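Local coordinates for exodeoxyribonuclease III (Neisseria meningitidis, PDB 2JC4), which probably acts as a metal-dependent 3'-5' exonuclease on double-stranded DNA and belongs to the AP/ExoA family of DNA repair enzymes, at residues Gln88-Ala93 with Tyr105-Glu110; Lys118-Trp123 with Ser170-Trp175; Asp186-Val191 with Gly195-Trp200. All blocks are in the same frame, centred on the assembly; numbering follows the deposited sequence.

Interaction 1. Residues Gln88-Ala93 with Tyr105-Glu110. With ACT (acetate ion), chain F.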
loop_
_atom_site.group_PDB
_atom_site.type_symbol
_atom_site.label_atom_id
_atom_site.label_comp_id
_atom_site.label_asym_id
_atom_site.label_seq_id
_atom_site.Cartn_x
_atom_site.Cartn_y
_atom_site.Cartn_z
ATOM N N GLN A 88 6.105 15.486 -2.629
ATOM C CA GLN A 88 6.160 14.227 -1.879
ATOM C C GLN A 88 5.873 13.017 -2.769
ATOM O O GLN A 88 4.830 12.935 -3.423
ATOM C CB GLN A 88 5.193 14.256 -0.672
ATOM C CG GLN A 88 5.588 15.365 0.351
ATOM C CD GLN A 88 4.944 15.218 1.721
ATOM O OE1 GLN A 88 4.796 14.105 2.255
ATOM N NE2 GLN A 88 4.545 16.347 2.296
ATOM N N ARG A 89 6.805 12.074 -2.755
ATOM C CA ARG A 89 6.764 10.951 -3.699
ATOM C C ARG A 89 5.867 9.849 -3.135
ATOM O O ARG A 89 6.310 9.035 -2.354
ATOM C CB ARG A 89 8.183 10.467 -3.989
ATOM C CG ARG A 89 9.087 11.561 -4.600
ATOM C CD ARG A 89 8.355 12.316 -5.742
ATOM N NE ARG A 89 9.294 13.038 -6.621
ATOM C CZ ARG A 89 8.983 14.112 -7.360
ATOM N NH1 ARG A 89 7.748 14.637 -7.355
ATOM N NH2 ARG A 89 9.931 14.690 -8.111
ATOM N N ARG A 90 4.596 9.848 -3.562
ATOM C CA ARG A 90 3.551 9.011 -2.894
ATOM C C ARG A 90 2.694 8.167 -3.799
ATOM O O ARG A 90 1.986 7.289 -3.308
ATOM C CB ARG A 90 2.601 9.910 -2.125
ATOM C CG ARG A 90 3.267 10.543 -0.910
ATOM C CD ARG A 90 2.283 11.382 -0.195
ATOM N NE ARG A 90 2.857 11.940 1.037
ATOM C CZ ARG A 90 2.932 11.289 2.202
ATOM N NH1 ARG A 90 2.535 10.006 2.276
ATOM N NH2 ARG A 90 3.448 11.907 3.278
ATOM N N VAL A 91 2.712 8.450 -5.114
ATOM C CA VAL A 91 1.807 7.745 -6.062
ATOM C C VAL A 91 2.597 7.386 -7.333
ATOM O O VAL A 91 3.196 8.255 -7.995
ATOM C CB VAL A 91 0.593 8.633 -6.450
ATOM C CG1 VAL A 91 -0.394 7.890 -7.396
ATOM C CG2 VAL A 91 -0.146 9.160 -5.212
ATOM N N ILE A 92 2.605 6.103 -7.658
ATOM C CA ILE A 92 3.127 5.655 -8.935
ATOM C C ILE A 92 2.153 4.627 -9.481
ATOM O O ILE A 92 1.622 3.794 -8.736
ATOM C CB ILE A 92 4.582 5.070 -8.792
ATOM C CG1 ILE A 92 5.187 4.806 -10.184
ATOM C CG2 ILE A 92 4.639 3.810 -7.860
ATOM C CD1 ILE A 92 6.691 4.488 -10.144
ATOM N N ALA A 93 1.891 4.698 -10.780
ATOM C CA ALA A 93 0.993 3.729 -11.423
ATOM C C ALA A 93 1.635 3.157 -12.686
ATOM O O ALA A 93 2.461 3.801 -13.320
ATOM C CB ALA A 93 -0.366 4.371 -11.757
ATOM N N TYR A 105 1.533 5.531 -1.148
ATOM C CA TYR A 105 1.962 5.691 0.222
ATOM C C TYR A 105 1.195 6.928 0.722
ATOM O O TYR A 105 1.611 8.071 0.463
ATOM C CB TYR A 105 3.503 5.883 0.332
ATOM C CG TYR A 105 3.844 6.289 1.738
ATOM C CD1 TYR A 105 3.332 5.556 2.813
ATOM C CD2 TYR A 105 4.601 7.452 2.012
ATOM C CE1 TYR A 105 3.594 5.942 4.150
ATOM C CE2 TYR A 105 4.878 7.831 3.355
ATOM C CZ TYR A 105 4.343 7.078 4.397
ATOM O OH TYR A 105 4.534 7.438 5.722
ATOM N N CYS A 106 0.036 6.708 1.364
ATOM C CA CYS A 106 -0.889 7.799 1.657
ATOM C C CYS A 106 -0.389 8.599 2.841
ATOM O O CYS A 106 0.334 8.073 3.719
ATOM C CB CYS A 106 -2.296 7.288 1.981
ATOM S SG CYS A 106 -3.058 6.396 0.592
ATOM N N VAL A 107 -0.817 9.849 2.886
ATOM C CA VAL A 107 -0.435 10.749 3.981
ATOM C C VAL A 107 -0.809 10.174 5.356
ATOM O O VAL A 107 -1.970 9.844 5.613
ATOM C CB VAL A 107 -1.056 12.161 3.806
ATOM C CG1 VAL A 107 -0.530 13.116 4.872
ATOM C CG2 VAL A 107 -0.750 12.695 2.402
ATOM N N ASN A 108 0.176 10.100 6.247
ATOM C CA ASN A 108 -0.070 9.673 7.608
ATOM C C ASN A 108 -1.087 10.582 8.302
ATOM O O ASN A 108 -2.124 10.103 8.783
ATOM C CB ASN A 108 1.250 9.575 8.395
ATOM C CG ASN A 108 1.034 9.095 9.846
ATOM O OD1 ASN A 108 0.401 9.786 10.653
ATOM N ND2 ASN A 108 1.517 7.897 10.150
ATOM N N GLY A 109 -0.792 11.888 8.356
ATOM C CA GLY A 109 -1.730 12.858 8.919
ATOM C C GLY A 109 -1.310 13.346 10.289
ATOM O O GLY A 109 -1.698 14.434 10.677
ATOM N N GLU A 110 -0.551 12.515 11.007
ATOM C CA GLU A 110 0.078 12.836 12.304
ATOM C C GLU A 110 -0.886 12.848 13.475
ATOM O O GLU A 110 -0.738 12.062 14.409
ATOM C CB GLU A 110 0.837 14.173 12.252
ATOM C CG GLU A 110 1.743 14.423 13.468
ATOM C CD GLU A 110 2.688 15.586 13.208
ATOM O OE1 GLU A 110 2.196 16.728 13.012
ATOM O OE2 GLU A 110 3.899 15.348 13.147
HETATM C C ACT F . 1.885 4.855 11.851
HETATM O O ACT F . 1.353 5.818 12.442
HETATM O OXT ACT F . 3.139 4.853 11.746
HETATM C CH3 ACT F . 0.994 3.796 11.310
HETATM O O HOH W 1 3.145 10.089 5.670
#

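Interaction 2. Residues Lys118-Trp123 with Ser170-Trp175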
loop_
_atom_site.group_PDB
_atom_site.type_symbol
_atom_site.label_atom_id
_atom_site.label_comp_id
_atom_site.label_asym_id
_atom_site.label_seq_id
_atom_site.Cartn_x
_atom_site.Cartn_y
_atom_site.Cartn_z
ATOM N N LYS A 118 -4.804 18.363 7.365
ATOM C CA LYS A 118 -5.427 19.095 6.256
ATOM C C LYS A 118 -4.786 18.648 4.935
ATOM O O LYS A 118 -5.490 18.494 3.929
ATOM C CB LYS A 118 -5.316 20.639 6.406
ATOM C CG LYS A 118 -6.051 21.194 7.643
ATOM C CD LYS A 118 -7.118 22.211 7.260
ATOM C CE LYS A 118 -8.121 22.439 8.394
ATOM N NZ LYS A 118 -7.573 23.383 9.426
ATOM N N TYR A 119 -3.460 18.479 4.950
ATOM C CA TYR A 119 -2.735 17.898 3.807
ATOM C C TYR A 119 -3.352 16.550 3.477
ATOM O O TYR A 119 -3.707 16.312 2.333
ATOM C CB TYR A 119 -1.235 17.809 4.073
ATOM C CG TYR A 119 -0.380 17.039 3.068
ATOM C CD1 TYR A 119 -0.528 17.216 1.675
ATOM C CD2 TYR A 119 0.610 16.159 3.523
ATOM C CE1 TYR A 119 0.290 16.484 0.760
ATOM C CE2 TYR A 119 1.415 15.450 2.642
ATOM C CZ TYR A 119 1.234 15.609 1.257
ATOM O OH TYR A 119 2.053 14.910 0.411
ATOM N N LYS A 120 -3.519 15.682 4.476
ATOM C CA LYS A 120 -4.117 14.367 4.246
ATOM C C LYS A 120 -5.460 14.477 3.517
ATOM O O LYS A 120 -5.718 13.728 2.570
ATOM C CB LYS A 120 -4.306 13.578 5.558
ATOM C CG LYS A 120 -4.646 12.100 5.353
ATOM C CD LYS A 120 -4.703 11.340 6.706
ATOM C CE LYS A 120 -4.803 9.804 6.504
ATOM N NZ LYS A 120 -4.550 9.034 7.766
ATOM N N GLU A 121 -6.329 15.388 3.984
ATOM C CA GLU A 121 -7.655 15.574 3.375
ATOM C C GLU A 121 -7.529 15.966 1.912
ATOM O O GLU A 121 -8.197 15.402 1.063
ATOM C CB GLU A 121 -8.456 16.635 4.147
ATOM C CG GLU A 121 -9.866 16.926 3.601
ATOM C CD GLU A 121 -10.566 18.033 4.383
ATOM O OE1 GLU A 121 -9.925 18.753 5.169
ATOM O OE2 GLU A 121 -11.782 18.162 4.214
ATOM N N GLN A 122 -6.673 16.945 1.614
ATOM C CA GLN A 122 -6.600 17.465 0.236
ATOM C C GLN A 122 -5.981 16.399 -0.676
ATOM O O GLN A 122 -6.340 16.286 -1.859
ATOM C CB GLN A 122 -5.731 18.725 0.202
ATOM C CG GLN A 122 -6.185 19.866 1.170
ATOM C CD GLN A 122 -5.117 20.982 1.356
ATOM O OE1 GLN A 122 -3.908 20.717 1.497
ATOM N NE2 GLN A 122 -5.576 22.235 1.367
ATOM N N TRP A 123 -5.016 15.668 -0.131
ATOM C CA TRP A 123 -4.279 14.639 -0.857
ATOM C C TRP A 123 -5.249 13.481 -1.206
ATOM O O TRP A 123 -5.296 12.999 -2.342
ATOM C CB TRP A 123 -3.063 14.177 -0.022
ATOM C CG TRP A 123 -2.166 13.235 -0.753
ATOM C CD1 TRP A 123 -1.048 13.553 -1.495
ATOM C CD2 TRP A 123 -2.326 11.832 -0.848
ATOM N NE1 TRP A 123 -0.495 12.405 -2.027
ATOM C CE2 TRP A 123 -1.282 11.343 -1.665
ATOM C CE3 TRP A 123 -3.272 10.935 -0.356
ATOM C CZ2 TRP A 123 -1.156 9.997 -1.980
ATOM C CZ3 TRP A 123 -3.129 9.588 -0.668
ATOM C CH2 TRP A 123 -2.076 9.141 -1.458
ATOM N N SER A 170 -13.633 8.866 12.223
ATOM C CA SER A 170 -14.808 8.833 11.350
ATOM C C SER A 170 -14.556 9.541 10.014
ATOM O O SER A 170 -14.920 9.028 8.928
ATOM C CB SER A 170 -16.024 9.412 12.091
ATOM O OG SER A 170 -15.819 10.784 12.468
ATOM N N VAL A 171 -13.894 10.686 10.053
ATOM C CA VAL A 171 -13.655 11.389 8.782
ATOM C C VAL A 171 -12.660 10.645 7.866
ATOM O O VAL A 171 -12.878 10.557 6.660
ATOM C CB VAL A 171 -13.277 12.883 8.979
ATOM C CG1 VAL A 171 -11.940 13.041 9.729
ATOM C CG2 VAL A 171 -13.300 13.617 7.641
ATOM N N GLU A 172 -11.579 10.125 8.439
ATOM C CA GLU A 172 -10.633 9.292 7.666
ATOM C C GLU A 172 -11.357 8.103 7.079
ATOM O O GLU A 172 -11.151 7.740 5.903
ATOM C CB GLU A 172 -9.498 8.808 8.562
ATOM C CG GLU A 172 -8.414 9.866 8.815
ATOM C CD GLU A 172 -7.482 9.458 9.972
ATOM O OE1 GLU A 172 -7.966 9.367 11.110
ATOM O OE2 GLU A 172 -6.279 9.210 9.746
ATOM N N ARG A 173 -12.248 7.505 7.870
ATOM C CA ARG A 173 -13.010 6.359 7.357
ATOM C C ARG A 173 -13.918 6.763 6.190
ATOM O O ARG A 173 -14.077 6.011 5.219
ATOM C CB ARG A 173 -13.751 5.658 8.495
ATOM C CG ARG A 173 -12.785 4.950 9.401
ATOM C CD ARG A 173 -13.432 4.463 10.672
ATOM N NE ARG A 173 -12.466 3.594 11.379
ATOM C CZ ARG A 173 -12.605 3.201 12.637
ATOM N NH1 ARG A 173 -13.676 3.588 13.342
ATOM N NH2 ARG A 173 -11.699 2.389 13.183
ATOM N N GLN A 174 -14.418 7.998 6.232
ATOM C CA GLN A 174 -15.148 8.528 5.076
ATOM C C GLN A 174 -14.284 8.689 3.828
ATOM O O GLN A 174 -14.752 8.384 2.726
ATOM C CB GLN A 174 -15.867 9.839 5.390
ATOM C CG GLN A 174 -16.891 10.238 4.259
ATOM C CD GLN A 174 -17.898 9.118 3.947
ATOM O OE1 GLN A 174 -18.684 8.684 4.811
ATOM N NE2 GLN A 174 -17.887 8.655 2.710
ATOM N N TRP A 175 -13.035 9.132 3.988
ATOM C CA TRP A 175 -12.114 9.222 2.845
ATOM C C TRP A 175 -11.839 7.853 2.244
ATOM O O TRP A 175 -11.809 7.722 1.022
ATOM C CB TRP A 175 -10.794 9.916 3.208
ATOM C CG TRP A 175 -11.011 11.273 3.816
ATOM C CD1 TRP A 175 -12.109 12.089 3.665
ATOM C CD2 TRP A 175 -10.104 11.971 4.689
ATOM N NE1 TRP A 175 -11.944 13.238 4.414
ATOM C CE2 TRP A 175 -10.723 13.185 5.052
ATOM C CE3 TRP A 175 -8.850 11.661 5.230
ATOM C CZ2 TRP A 175 -10.119 14.098 5.914
ATOM C CZ3 TRP A 175 -8.248 12.570 6.104
ATOM C CH2 TRP A 175 -8.885 13.774 6.424
#

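Interaction 3. Residues Asp186-Val191 with Gly195-Trp200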
loop_
_atom_site.group_PDB
_atom_site.type_symbol
_atom_site.label_atom_id
_atom_site.label_comp_id
_atom_site.label_asym_id
_atom_site.label_seq_id
_atom_site.Cartn_x
_atom_site.Cartn_y
_atom_site.Cartn_z
ATOM N N ASP A 186 -12.806 -3.585 -1.005
ATOM C CA ASP A 186 -11.728 -3.862 -0.028
ATOM C C ASP A 186 -11.458 -5.387 -0.077
ATOM O O ASP A 186 -12.168 -6.158 0.574
ATOM C CB ASP A 186 -12.228 -3.411 1.388
ATOM C CG ASP A 186 -11.224 -3.666 2.529
ATOM O OD1 ASP A 186 -10.215 -4.372 2.333
ATOM O OD2 ASP A 186 -11.491 -3.155 3.656
ATOM N N SER A 187 -10.443 -5.819 -0.816
ATOM C CA SER A 187 -10.280 -7.257 -1.095
ATOM C C SER A 187 -10.201 -8.139 0.149
ATOM O O SER A 187 -10.835 -9.201 0.207
ATOM C CB SER A 187 -9.114 -7.549 -2.027
ATOM O OG SER A 187 -7.856 -7.338 -1.423
ATOM N N LEU A 188 -9.425 -7.716 1.148
ATOM C CA LEU A 188 -9.258 -8.553 2.342
ATOM C C LEU A 188 -10.628 -8.856 2.991
ATOM O O LEU A 188 -10.879 -9.995 3.431
ATOM C CB LEU A 188 -8.316 -7.870 3.339
ATOM C CG LEU A 188 -7.910 -8.725 4.552
ATOM C CD1 LEU A 188 -6.427 -8.477 4.947
ATOM C CD2 LEU A 188 -8.860 -8.491 5.703
ATOM N N ARG A 189 -11.520 -7.864 3.032
ATOM C CA ARG A 189 -12.834 -8.059 3.675
ATOM C C ARG A 189 -13.832 -8.831 2.804
ATOM O O ARG A 189 -14.801 -9.414 3.312
ATOM C CB ARG A 189 -13.432 -6.730 4.160
ATOM C CG ARG A 189 -12.757 -6.134 5.402
ATOM C CD ARG A 189 -12.900 -7.063 6.584
ATOM N NE ARG A 189 -12.258 -6.537 7.790
ATOM C CZ ARG A 189 -11.788 -7.286 8.784
ATOM N NH1 ARG A 189 -11.832 -8.618 8.683
ATOM N NH2 ARG A 189 -11.212 -6.714 9.860
ATOM N N GLN A 190 -13.601 -8.868 1.494
ATOM C CA GLN A 190 -14.381 -9.794 0.663
ATOM C C GLN A 190 -14.087 -11.259 1.071
ATOM O O GLN A 190 -15.005 -12.039 1.271
ATOM C CB GLN A 190 -14.115 -9.587 -0.826
ATOM C CG GLN A 190 -14.737 -10.712 -1.688
ATOM C CD GLN A 190 -14.712 -10.396 -3.164
ATOM O OE1 GLN A 190 -14.986 -9.262 -3.572
ATOM N NE2 GLN A 190 -14.384 -11.402 -3.985
ATOM N N VAL A 191 -12.812 -11.604 1.217
ATOM C CA VAL A 191 -12.351 -12.962 1.578
ATOM C C VAL A 191 -12.578 -13.294 3.067
ATOM O O VAL A 191 -12.923 -14.438 3.426
ATOM C CB VAL A 191 -10.826 -13.176 1.201
ATOM C CG1 VAL A 191 -10.306 -14.537 1.659
ATOM C CG2 VAL A 191 -10.610 -13.046 -0.297
ATOM N N GLY A 195 -12.945 -10.716 11.807
ATOM C CA GLY A 195 -11.673 -11.044 12.464
ATOM C C GLY A 195 -10.652 -9.946 12.247
ATOM O O GLY A 195 -10.806 -9.127 11.331
ATOM N N ALA A 196 -9.665 -9.901 13.150
ATOM C CA ALA A 196 -8.500 -8.998 13.074
ATOM C C ALA A 196 -7.507 -9.492 12.017
ATOM O O ALA A 196 -7.094 -10.658 12.036
ATOM C CB ALA A 196 -7.791 -8.933 14.428
ATOM N N PHE A 197 -7.129 -8.584 11.114
ATOM C CA PHE A 197 -6.055 -8.787 10.158
ATOM C C PHE A 197 -5.144 -7.576 10.145
ATOM O O PHE A 197 -5.019 -6.883 9.124
ATOM C CB PHE A 197 -6.606 -9.083 8.761
ATOM C CG PHE A 197 -7.297 -10.420 8.681
ATOM C CD1 PHE A 197 -8.643 -10.536 9.055
ATOM C CD2 PHE A 197 -6.603 -11.561 8.257
ATOM C CE1 PHE A 197 -9.310 -11.777 8.990
ATOM C CE2 PHE A 197 -7.243 -12.807 8.202
ATOM C CZ PHE A 197 -8.588 -12.921 8.566
ATOM N N TYR A 198 -4.492 -7.310 11.281
ATOM C CA TYR A 198 -3.614 -6.120 11.345
ATOM C C TYR A 198 -2.380 -6.219 10.433
ATOM O O TYR A 198 -1.799 -7.303 10.251
ATOM C CB TYR A 198 -3.137 -5.888 12.768
ATOM C CG TYR A 198 -4.249 -5.856 13.796
ATOM C CD1 TYR A 198 -5.441 -5.173 13.556
ATOM C CD2 TYR A 198 -4.082 -6.479 15.017
ATOM C CE1 TYR A 198 -6.448 -5.104 14.534
ATOM C CE2 TYR A 198 -5.098 -6.438 15.986
ATOM C CZ TYR A 198 -6.267 -5.756 15.723
ATOM O OH TYR A 198 -7.249 -5.719 16.689
ATOM N N THR A 199 -1.968 -5.077 9.866
ATOM C CA THR A 199 -0.833 -5.056 8.934
ATOM C C THR A 199 0.311 -4.188 9.437
ATOM O O THR A 199 1.397 -4.231 8.867
ATOM C CB THR A 199 -1.276 -4.497 7.566
ATOM O OG1 THR A 199 -1.688 -3.151 7.737
ATOM C CG2 THR A 199 -2.488 -5.314 6.985
ATOM N N TRP A 200 0.045 -3.349 10.458
ATOM C CA TRP A 200 1.056 -2.511 11.073
ATOM C C TRP A 200 1.036 -2.746 12.572
ATOM O O TRP A 200 -0.046 -2.855 13.153
ATOM C CB TRP A 200 0.775 -1.021 10.815
ATOM C CG TRP A 200 1.691 -0.142 11.601
ATOM C CD1 TRP A 200 3.012 0.118 11.348
ATOM C CD2 TRP A 200 1.356 0.583 12.786
ATOM N NE1 TRP A 200 3.511 0.954 12.308
ATOM C CE2 TRP A 200 2.521 1.255 13.205
ATOM C CE3 TRP A 200 0.174 0.721 13.542
ATOM C CZ2 TRP A 200 2.552 2.082 14.345
ATOM C CZ3 TRP A 200 0.190 1.546 14.673
ATOM C CH2 TRP A 200 1.387 2.221 15.066
#

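Interaction 1. Residues Gln88-Ala93 with Tyr105-Glu110
Arg-90 reaches across to Tyr-105 and Val-107, the three residues that bury most of the surface here. The backbones pair once, Tyr-105 N donating to Arg-90 O at 2.8 Å in a nearly straight bond (167°). The arginine side chain then doubles the link: with its chain extended from CG to NE, it runs past the Tyr-105 carbonyl, and NH1 bonds to Tyr-105 O at 2.8 Å. That oxygen lies in the guanidinium plane, although the nitrogen approaches from above the carbonyl plane and not along a lone pair. Val-107 CG2 packs over the centre of one guanidinium face, 3.9 Å from Arg-90 NE. Gln-88 holds the far edge, its OE1 taking a bond from Arg-90 NH2 (2.8 Å) and a weak one from NE, so the group is fixed in rotation by bonds on two edges. Water 1 is shared by Arg-90 NH2, Tyr-105 OH and Asn-108 N, each at 3.0 Å, and thus ties the guanidinium to the phenol of Tyr-105, a predicted active-site residue. A positive charge this near could polarise the bound water. Farther along, Asn-108 OD1 accepts from Glu-110 N in an Asx turn, while its ND2 donates to an acetate ion. The contact lies where the antiparallel strands 91-96 and 99-105 part, with Trp-123 of helix 115-135 packing on Arg-90 and Val-65 of strand 65-69 on Tyr-105.

Interaction 2. Residues Lys118-Trp123 with Ser170-Trp175
Helices 118-123 and 170-175 run nearly parallel, their N-to-C directions 22° apart and their axes 11.0 Å at closest approach. Both lie on the outside of the alpha/beta sandwich of the DNase I-like fold, and the rather wide separation is bridged by long side chains, chiefly the indole of Trp-175. This ring is sandwiched: Glu-121 CA sits over one face in a CH-pi contact, 3.9 Å from the centroid of the six-membered ring, while Val-171 O and Glu-172 CA of its own helix lie over the opposite face. Glu-121 CB adds to the first side, 3.5 Å from Trp-175 CZ2. Lys-120 passes the rim of the indole, CG lying 3.7 Å from Trp-175 CZ3 and CD in the ring plane at the edge. Its chain is fully extended, with CG anti to the backbone N (chi1 -168°), which carries the ammonium beyond the ring to Glu-172. There the buried ammonium also donates to Asn-108 O and Asn-148 O, the latter residue a predicted metal ligand, so three acceptors surround it. Glu-172 is positioned in turn by His-167 N on OE2 and Ser-169 OG on OE1. The salt bridge from Lys-120 NZ to Glu-172 OE2 measures 2.6 Å and uses the anti lone pair of that oxygen.

Interaction 3. Residues Asp186-Val191 with Gly195-Trp200
The short helix 187-191, with Asp-186 at its N-cap position, faces the irregular segment 195-200, the nearest CA atoms, those of Leu-188 and Phe-197, being 8.5 Å apart. Together they form a helix followed by a loop, just after the edge strand 185-186 of one of the two sheets of the DNase I-like fold. As no backbone bond joins the two segments, side chains make the contact. Arg-189 carries its polar half. Its chain bends at the second torsion and then runs out to Gly-195, where both terminal nitrogens converge on one carbonyl oxygen: NH1 and NH2 each lie 2.9 Å from Gly-195 O, and the oxygen is within a few degrees of the guanidinium plane. The two bonds are bent alike, at 143° and 144°, as expected when one acceptor is shared between two donors. Second partners fix the guanidinium further, since NH1 also donates to His-192 O and NH2 forms a salt bridge with Asp-155. Gly-195 itself has backbone angles at which a CB would run into the preceding carbonyl oxygen.

The apolar half belongs to Phe-197. Both methyls of Leu-188 rest against the start of this side chain, with CD2 3.8 Å and CD1 3.9 Å from Phe-197 CB. The ring of Phe-197 also stacks with His-192, a residue of the turn between the segments. Farther on, Thr-199 and Trp-200 form a classic beta bulge opposite Leu-214, and Thr-199 OG1 bonds to Asp-217, a residue predicted to be important for catalysis. The guanidinium and phenyl planes stand 80° apart, with Arg-189 NH1 3.7 Å from Phe-197 CD1.

From the N terminus, the three contacts follow one another in series, with none nested or crossed. Interaction 1 closes the hairpin of strands 91-96 and 99-105 at its open end. Interaction 2 then spans a much longer loop, including strand 141-144, to bring helices 115-135 and 170-180 side by side. Interaction 3 closes a short loop of three residues, 192-194, after helix 187-191. The first two are joined directly: Tyr-119 OH lies 3.1 Å from Arg-90 NE in a weak hydrogen bond, so helix 115-135 takes part in both contacts. Interaction 3 stands apart, its centre about 21 Å from each of the others and across the chain's centre from interaction 1.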